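Local coordinates for C3-degrading proteinase (CppA protein) (Streptococcus pneumoniae, PDB 3E0R) that probably degrades complement component C3 as a streptococcal proteinase, and is built from two regions of the glyoxalase clan, at residues A18-R21 against K22-E25. Residues are numbered along the deposited sequence; the frame is centred on the assembly and turned at random.
Sequences ANNR and KLNE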
ATOM      1  N   ALA A  18       9.603  -1.614   6.619  1.00 19.72           N
ATOM      2  CA  ALA A  18       9.675  -0.556   7.645  1.00 20.53           C
ATOM      3  C   ALA A  18      10.987  -0.739   8.380  1.00 21.25           C
ATOM      4  O   ALA A  18      11.369  -1.856   8.663  1.00 20.73           O
ATOM      5  CB  ALA A  18       8.532  -0.684   8.630  1.00 19.92           C
ATOM      6  N   ASN A  19      11.686   0.358   8.669  1.00 22.63           N
ATOM      7  CA  ASN A  19      12.944   0.309   9.436  1.00 22.83           C
ATOM      8  C   ASN A  19      12.651   0.332  10.930  1.00 23.53           C
ATOM      9  O   ASN A  19      12.801  -0.675  11.604  1.00 23.69           O
ATOM     10  CB  ASN A  19      13.900   1.452   9.029  1.00 22.67           C
ATOM     11  CG  ASN A  19      15.210   1.507   9.884  1.00 23.07           C
ATOM     12  OD1 ASN A  19      15.456   0.677  10.768  1.00 23.51           O
ATOM     13  ND2 ASN A  19      16.041   2.501   9.600  1.00 21.48           N
ATOM     14  N   ASN A  20      12.256   1.482  11.453  1.00 24.70           N
ATOM     15  CA  ASN A  20      11.876   1.561  12.853  1.00 25.60           C
ATOM     16  C   ASN A  20      10.393   1.296  12.995  1.00 26.41           C
ATOM     17  O   ASN A  20       9.581   2.020  12.453  1.00 27.12           O
ATOM     18  CB  ASN A  20      12.225   2.917  13.451  1.00 25.87           C
ATOM     19  CG  ASN A  20      12.110   2.910  14.953  1.00 27.36           C
ATOM     20  OD1 ASN A  20      11.010   2.764  15.528  1.00 27.30           O
ATOM     21  ND2 ASN A  20      13.258   3.019  15.607  1.00 25.21           N
ATOM     22  N   ARG A  21      10.051   0.245  13.717  1.00 27.10           N
ATOM     23  CA  ARG A  21       8.664  -0.115  13.948  1.00 27.73           C
ATOM     24  C   ARG A  21       7.850   0.970  14.638  1.00 27.25           C
ATOM     25  O   ARG A  21       6.770   1.344  14.169  1.00 28.22           O
ATOM     26  CB  ARG A  21       8.573  -1.376  14.808  1.00 27.70           C
ATOM     27  CG  ARG A  21       7.347  -2.172  14.494  1.00 31.71           C
ATOM     28  CD  ARG A  21       6.677  -2.671  15.730  1.00 33.91           C
ATOM     29  NE  ARG A  21       5.649  -3.648  15.373  1.00 36.10           N
ATOM     30  CZ  ARG A  21       5.902  -4.914  15.040  1.00 36.61           C
ATOM     31  NH1 ARG A  21       7.147  -5.386  14.993  1.00 37.72           N
ATOM     32  NH2 ARG A  21       4.905  -5.721  14.764  1.00 35.71           N
ATOM     33  N   LYS A  22       8.328   1.440  15.775  1.00 26.58           N
ATOM     34  CA  LYS A  22       7.570   2.404  16.542  1.00 27.14           C
ATOM     35  C   LYS A  22       7.313   3.646  15.680  1.00 27.41           C
ATOM     36  O   LYS A  22       6.218   4.176  15.694  1.00 27.34           O
ATOM     37  CB  LYS A  22       8.277   2.751  17.860  1.00 26.71           C
ATOM     38  CG  LYS A  22       7.395   3.501  18.824  1.00 27.84           C
ATOM     39  CD  LYS A  22       6.516   2.534  19.592  1.00 30.30           C
ATOM     40  CE  LYS A  22       5.135   3.101  19.894  1.00 31.45           C
ATOM     41  NZ  LYS A  22       4.148   2.025  20.255  1.00 30.03           N
ATOM     42  N   LEU A  23       8.319   4.095  14.916  1.00 28.12           N
ATOM     43  CA  LEU A  23       8.141   5.221  14.001  1.00 28.10           C
ATOM     44  C   LEU A  23       6.977   5.005  13.058  1.00 28.08           C
ATOM     45  O   LEU A  23       6.093   5.855  12.924  1.00 27.74           O
ATOM     46  CB  LEU A  23       9.394   5.443  13.137  1.00 28.53           C
ATOM     47  CG  LEU A  23      10.427   6.486  13.504  1.00 29.20           C
ATOM     48  CD1 LEU A  23      11.562   6.488  12.472  1.00 29.80           C
ATOM     49  CD2 LEU A  23       9.758   7.856  13.621  1.00 29.96           C
ATOM     50  N   ASN A  24       7.017   3.864  12.374  1.00 28.50           N
ATOM     51  CA  ASN A  24       6.003   3.510  11.372  1.00 28.23           C
ATOM     52  C   ASN A  24       4.622   3.331  12.027  1.00 28.16           C
ATOM     53  O   ASN A  24       3.602   3.779  11.494  1.00 27.97           O
ATOM     54  CB  ASN A  24       6.462   2.290  10.549  1.00 27.88           C
ATOM     55  CG  ASN A  24       7.542   2.637   9.526  1.00 29.37           C
ATOM     56  OD1 ASN A  24       7.242   2.818   8.359  1.00 31.28           O
ATOM     57  ND2 ASN A  24       8.793   2.806   9.978  1.00 31.55           N
ATOM     58  N   GLU A  25       4.590   2.719  13.207  1.00 28.27           N
ATOM     59  CA  GLU A  25       3.326   2.588  13.980  1.00 28.15           C
ATOM     60  C   GLU A  25       2.720   3.943  14.297  1.00 27.50           C
ATOM     61  O   GLU A  25       1.534   4.164  14.139  1.00 27.62           O
ATOM     62  CB  GLU A  25       3.574   1.927  15.333  1.00 28.16           C
ATOM     63  CG  GLU A  25       3.972   0.482  15.326  1.00 28.81           C
ATOM     64  CD  GLU A  25       3.888  -0.133  16.748  1.00 28.29           C
ATOM     65  OE1 GLU A  25       4.113   0.587  17.737  1.00 27.68           O
ATOM     66  OE2 GLU A  25       3.589  -1.341  16.865  1.00 30.04           O
TER
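Asn20 is the N-cap of helix 21-31: its side-chain OD1 accepts from Leu23 N at 3.1 Å, the donor lying well off the plane of the carbonyl. With CG anti to the backbone N (chi1 -168°), the Asn20 amide turns back over the start of the helix. Asn20 O, the acceptor of the first helical bond, takes two bonds from Asn24, which reach it from opposite faces of its plane: the helical one from Asn24 N, at 3.2 Å, and a shorter one from Asn24 ND2, at 2.7 Å. The side-chain N-H points almost straight at the oxygen, which lies close to the plane of the Asn24 amide. Asn24 ND2 also donates to Glu115, whose carboxylate accepts from Asn19 N as well, so the buried amide joins the cap to a neighbouring loop. The next helical bond runs from Glu25 N to Arg21 O, 2.8 Å.

In van der Waals contact, Ala18 CB packs against the polar amide of Asn24, 3.6 Å from Asn24 CG, and Leu23 CD1 lies across Asn20 CB, the two side chains nearly perpendicular.

Charged groups line another side of the turn. Glu25 OE2 approaches the edge of the Arg21 guanidinium at NE, 3.4 Å away in a salt bridge, with the two planes almost perpendicular; Lys22 NZ donates to Glu25 OE1 at 2.9 Å, a hydrogen-bonded salt bridge. Beyond NE, Arg21 forms a salt bridge with Glu39 and donates to the carbonyls of Glu40 and Ser41.

The arrangement is a classic asparagine N-cap, here at the turn from strand 9-18 into helix 21-31 within the CppA N-terminal family region.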